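Local coordinates for adenosine deaminase 1 (Arthrobacter aurescens, PDB 3RYS), which catalyses the zinc-dependent hydrolytic deamination of adenine to hypoxanthine, releasing ammonium, and probably serves purine salvage and nitrogen catabolism, at the adenine site. Coordinates in Å, arbitrary orientation; residue numbers count along the deposited sequence, not the author numbering.

The adenine site. Residues 19, 21, 59, 62-63, 66, 171-172, 199, 202, 223, 280-281. With ADE (adenine), chain B; ZN (zinc ion), chain C.
This is the catalytic pocket of a zinc-dependent deaminase, with its substrate adenine wholly buried. The zinc is bound by NE2 of His19, His21 and His199 and by carboxylate OD2 of Asp280; adenine N6, 2.5 Å from ZN, completes a five-coordinate arrangement between square pyramidal and trigonal bipyramidal. Because this family activates its hydrolytic water on the metal, N6 appears to take the water's place, and the pose is probably not the reactive one. His19 and His21 form the HxH motif; CG of His19 lies anti to its backbone N (chi1 -174°), which sends the imidazole to the metal.

The backbone N of Ser172 donates to adenine N3 (2.9 Å, 135° at H). Glu202, its chain extended, brings OE1 to 2.7 Å from adenine N1, a pair that needs a proton on one partner and suits its predicted role as proton donor. Likewise OD2 of Asp281 lies 2.8 Å from adenine N7, which would probably require protonated Asp281 or the N7-H tautomer. NE2 of His223 stands 3.0 Å from adenine N6, which OD1 of Asp280 also faces; both residues would normally orient and activate the water. The His223 ring is clamped between CE1 of His19 and the Glu202 carboxylate, which should fix its rotation.

Packing on both faces fixes the plane of the base. Away from the zinc, CD1 of Leu59 rests over the six-membered ring, CE2 of Phe62 over N7 and CD2 of Leu63 over N9. On the zinc side lie the His21 imidazole, one face toward N7, and CB of Asp171, which also packs over the His199 ring. Tyr66 turns a ring face to the C8 edge, at 84° to the five-membered ring of adenine.

Helix 59-69 packs across the face away from the zinc, probably as a lid on the barrel mouth. His19 and His21 follow strand 15-17, Ser172 follows strand 167-171, His199 lies in strand 195-200, and Asp280 and Asp281 follow strand 275-277: C-terminal strand ends, as usual in this superfamily.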
ATOM      1  N   HIS A  19      -0.573   1.409   3.329  1.00 13.65           N
ATOM      2  CA  HIS A  19      -0.500   1.460   1.874  1.00 13.58           C
ATOM      3  C   HIS A  19       0.549   0.464   1.385  1.00 13.61           C
ATOM      4  O   HIS A  19       1.749   0.756   1.393  1.00 12.33           O
ATOM      5  CB  HIS A  19      -0.144   2.878   1.417  1.00 10.30           C
ATOM      6  CG  HIS A  19      -0.190   3.072  -0.067  1.00 11.82           C
ATOM      7  ND1 HIS A  19      -0.501   4.283  -0.649  1.00 14.15           N
ATOM      8  CD2 HIS A  19       0.033   2.212  -1.087  1.00 11.57           C
ATOM      9  CE1 HIS A  19      -0.460   4.163  -1.963  1.00 10.88           C
ATOM     10  NE2 HIS A  19      -0.143   2.914  -2.255  1.00 11.28           N
ATOM     11  N   HIS A  21       0.869  -3.049  -1.503  1.00 11.93           N
ATOM     12  CA  HIS A  21       0.349  -4.054  -2.416  1.00 10.79           C
ATOM     13  C   HIS A  21       1.117  -5.359  -2.256  1.00 10.99           C
ATOM     14  O   HIS A  21       2.336  -5.393  -2.408  1.00 13.56           O
ATOM     15  CB  HIS A  21       0.460  -3.555  -3.849  1.00 10.38           C
ATOM     16  CG  HIS A  21      -0.156  -2.211  -4.061  1.00 12.11           C
ATOM     17  ND1 HIS A  21      -1.419  -2.046  -4.585  1.00 14.39           N
ATOM     18  CD2 HIS A  21       0.315  -0.967  -3.814  1.00 12.98           C
ATOM     19  CE1 HIS A  21      -1.699  -0.758  -4.657  1.00 14.11           C
ATOM     20  NE2 HIS A  21      -0.665  -0.082  -4.193  1.00 14.83           N
ATOM     21  N   LEU A  59       4.253   5.684 -13.861  1.00 17.19           N
ATOM     22  CA  LEU A  59       3.459   4.640 -13.222  1.00 16.90           C
ATOM     23  C   LEU A  59       3.276   3.442 -14.146  1.00 19.22           C
ATOM     24  O   LEU A  59       3.392   2.292 -13.720  1.00 18.85           O
ATOM     25  CB  LEU A  59       2.091   5.169 -12.790  1.00 16.72           C
ATOM     26  CG  LEU A  59       1.172   4.133 -12.133  1.00 17.41           C
ATOM     27  CD1 LEU A  59       1.824   3.545 -10.889  1.00 15.60           C
ATOM     28  CD2 LEU A  59      -0.186   4.732 -11.794  1.00 18.71           C
ATOM     29  N   PHE A  62       5.985   0.825 -14.687  1.00 16.08           N
ATOM     30  CA  PHE A  62       6.057  -0.012 -13.499  1.00 16.76           C
ATOM     31  C   PHE A  62       4.966  -1.072 -13.501  1.00 17.63           C
ATOM     32  O   PHE A  62       5.247  -2.258 -13.347  1.00 18.33           O
ATOM     33  CB  PHE A  62       5.949   0.834 -12.234  1.00 15.89           C
ATOM     34  CG  PHE A  62       5.384   0.090 -11.060  1.00 19.27           C
ATOM     35  CD1 PHE A  62       6.149  -0.855 -10.384  1.00 20.75           C
ATOM     36  CD2 PHE A  62       4.088   0.330 -10.631  1.00 16.50           C
ATOM     37  CE1 PHE A  62       5.631  -1.547  -9.298  1.00 16.62           C
ATOM     38  CE2 PHE A  62       3.563  -0.358  -9.550  1.00 19.19           C
ATOM     39  CZ  PHE A  62       4.336  -1.300  -8.881  1.00 17.96           C
ATOM     40  N   LEU A  63       3.720  -0.636 -13.667  1.00 19.09           N
ATOM     41  CA  LEU A  63       2.588  -1.551 -13.713  1.00 18.09           C
ATOM     42  C   LEU A  63       2.859  -2.708 -14.678  1.00 20.44           C
ATOM     43  O   LEU A  63       2.562  -3.867 -14.374  1.00 18.33           O
ATOM     44  CB  LEU A  63       1.302  -0.813 -14.102  1.00 16.19           C
ATOM     45  CG  LEU A  63       0.679   0.126 -13.060  1.00 19.40           C
ATOM     46  CD1 LEU A  63      -0.548   0.833 -13.625  1.00 17.67           C
ATOM     47  CD2 LEU A  63       0.314  -0.631 -11.798  1.00 18.91           C
ATOM     48  N   TYR A  66       5.092  -5.044 -12.885  1.00 17.70           N
ATOM     49  CA  TYR A  66       4.260  -5.443 -11.753  1.00 17.15           C
ATOM     50  C   TYR A  66       3.234  -6.519 -12.116  1.00 17.39           C
ATOM     51  O   TYR A  66       3.080  -7.509 -11.401  1.00 16.14           O
ATOM     52  CB  TYR A  66       3.567  -4.190 -11.219  1.00 18.36           C
ATOM     53  CG  TYR A  66       2.523  -4.380 -10.145  1.00 17.63           C
ATOM     54  CD1 TYR A  66       1.172  -4.292 -10.450  1.00 17.69           C
ATOM     55  CD2 TYR A  66       2.884  -4.586  -8.818  1.00 14.56           C
ATOM     56  CE1 TYR A  66       0.206  -4.430  -9.474  1.00 16.76           C
ATOM     57  CE2 TYR A  66       1.926  -4.726  -7.834  1.00 14.52           C
ATOM     58  CZ  TYR A  66       0.585  -4.649  -8.167  1.00 16.56           C
ATOM     59  OH  TYR A  66      -0.383  -4.787  -7.196  1.00 14.78           O
ATOM     60  N   ASP A 171      -6.722   1.153  -7.511  1.00 13.05           N
ATOM     61  CA  ASP A 171      -5.382   1.448  -8.005  1.00 15.31           C
ATOM     62  C   ASP A 171      -5.238   1.219  -9.512  1.00 16.17           C
ATOM     63  O   ASP A 171      -6.224   1.262 -10.247  1.00 13.00           O
ATOM     64  CB  ASP A 171      -4.319   0.667  -7.215  1.00 14.49           C
ATOM     65  CG  ASP A 171      -4.496  -0.838  -7.314  1.00 15.64           C
ATOM     66  OD1 ASP A 171      -5.383  -1.295  -8.064  1.00 12.32           O
ATOM     67  OD2 ASP A 171      -3.739  -1.571  -6.642  1.00 17.68           O
ATOM     68  N   SER A 172      -4.003   0.975  -9.950  1.00 15.90           N
ATOM     69  CA  SER A 172      -3.657   0.885 -11.369  1.00 16.24           C
ATOM     70  C   SER A 172      -3.599   2.274 -12.030  1.00 17.76           C
ATOM     71  O   SER A 172      -3.640   3.296 -11.338  1.00 16.81           O
ATOM     72  CB  SER A 172      -4.609  -0.049 -12.116  1.00 13.05           C
ATOM     73  OG  SER A 172      -4.042  -0.447 -13.351  1.00 12.69           O
ATOM     74  N   HIS A 199      -6.519   5.240  -4.440  1.00 12.74           N
ATOM     75  CA  HIS A 199      -5.360   5.965  -4.942  1.00 11.87           C
ATOM     76  C   HIS A 199      -5.807   7.270  -5.578  1.00 11.58           C
ATOM     77  O   HIS A 199      -6.707   7.283  -6.419  1.00 12.26           O
ATOM     78  CB  HIS A 199      -4.602   5.124  -5.965  1.00 11.75           C
ATOM     79  CG  HIS A 199      -3.740   4.067  -5.353  1.00 12.98           C
ATOM     80  ND1 HIS A 199      -4.224   3.141  -4.454  1.00 13.74           N
ATOM     81  CD2 HIS A 199      -2.425   3.789  -5.512  1.00 13.42           C
ATOM     82  CE1 HIS A 199      -3.243   2.337  -4.084  1.00 14.14           C
ATOM     83  NE2 HIS A 199      -2.142   2.707  -4.713  1.00 14.50           N
ATOM     84  N   GLU A 202      -1.480  10.734  -7.228  1.00 14.61           N
ATOM     85  CA  GLU A 202      -0.156  10.203  -7.512  1.00 15.94           C
ATOM     86  C   GLU A 202       0.337  10.824  -8.811  1.00 15.95           C
ATOM     87  O   GLU A 202       1.281  11.616  -8.816  1.00 18.97           O
ATOM     88  CB  GLU A 202      -0.204   8.684  -7.635  1.00 14.26           C
ATOM     89  CG  GLU A 202       1.153   8.026  -7.698  1.00 12.41           C
ATOM     90  CD  GLU A 202       1.049   6.526  -7.794  1.00 14.60           C
ATOM     91  OE1 GLU A 202      -0.090   6.020  -7.821  1.00 16.15           O
ATOM     92  OE2 GLU A 202       2.095   5.850  -7.837  1.00 14.06           O
ATOM     93  N   HIS A 223      -1.389   7.941  -1.533  1.00 13.70           N
ATOM     94  CA  HIS A 223      -0.475   8.900  -2.155  1.00 14.13           C
ATOM     95  C   HIS A 223      -0.891  10.342  -1.823  1.00 15.32           C
ATOM     96  O   HIS A 223      -0.487  10.888  -0.796  1.00 15.25           O
ATOM     97  CB  HIS A 223      -0.357   8.682  -3.670  1.00 12.24           C
ATOM     98  CG  HIS A 223       0.377   7.431  -4.043  1.00 14.10           C
ATOM     99  ND1 HIS A 223       1.701   7.220  -3.721  1.00 13.91           N
ATOM    100  CD2 HIS A 223      -0.024   6.326  -4.720  1.00 16.32           C
ATOM    101  CE1 HIS A 223       2.080   6.036  -4.172  1.00 14.05           C
ATOM    102  NE2 HIS A 223       1.055   5.477  -4.786  1.00 13.52           N
ATOM    103  N   ASP A 280       4.557   0.870  -0.188  1.00 14.31           N
ATOM    104  CA  ASP A 280       3.745   0.720  -1.397  1.00 13.33           C
ATOM    105  C   ASP A 280       3.998  -0.593  -2.146  1.00 11.60           C
ATOM    106  O   ASP A 280       3.225  -1.541  -2.022  1.00 11.13           O
ATOM    107  CB  ASP A 280       3.944   1.927  -2.327  1.00 13.50           C
ATOM    108  CG  ASP A 280       2.928   1.974  -3.452  1.00 13.84           C
ATOM    109  OD1 ASP A 280       3.174   2.679  -4.452  1.00 13.67           O
ATOM    110  OD2 ASP A 280       1.882   1.304  -3.337  1.00 14.71           O
ATOM    111  N   ASP A 281       5.073  -0.630  -2.928  1.00 12.56           N
ATOM    112  CA  ASP A 281       5.489  -1.836  -3.642  1.00 12.55           C
ATOM    113  C   ASP A 281       6.972  -2.104  -3.340  1.00 13.54           C
ATOM    114  O   ASP A 281       7.850  -1.786  -4.145  1.00 13.00           O
ATOM    115  CB  ASP A 281       5.258  -1.670  -5.149  1.00 13.11           C
ATOM    116  CG  ASP A 281       3.808  -1.314  -5.493  1.00 15.10           C
ATOM    117  OD1 ASP A 281       2.987  -2.248  -5.593  1.00 18.47           O
ATOM    118  OD2 ASP A 281       3.486  -0.117  -5.688  1.00 11.56           O
TER
HETATM  119  N9  ADE B 345      -0.674  -0.634  -8.343  1.00 18.84           N
HETATM  120  C8  ADE B 345       0.271  -1.060  -7.448  1.00 21.89           C
HETATM  121  N7  ADE B 345       0.920  -0.087  -6.842  1.00 20.30           N
HETATM  122  C5  ADE B 345       0.359   1.060  -7.386  1.00 22.54           C
HETATM  123  C6  ADE B 345       0.608   2.432  -7.167  1.00 23.31           C
HETATM  124  N6  ADE B 345       1.529   2.879  -6.306  1.00 21.81           N
HETATM  125  N1  ADE B 345      -0.127   3.323  -7.870  1.00 22.49           N
HETATM  126  C2  ADE B 345      -1.047   2.866  -8.733  1.00 22.84           C
HETATM  127  N3  ADE B 345      -1.373   1.604  -9.025  1.00 21.82           N
HETATM  128  C4  ADE B 345      -0.625   0.743  -8.312  1.00 20.84           C
HETATM  129 ZN    ZN C 344       0.041   2.137  -4.420  1.00 17.39          ZN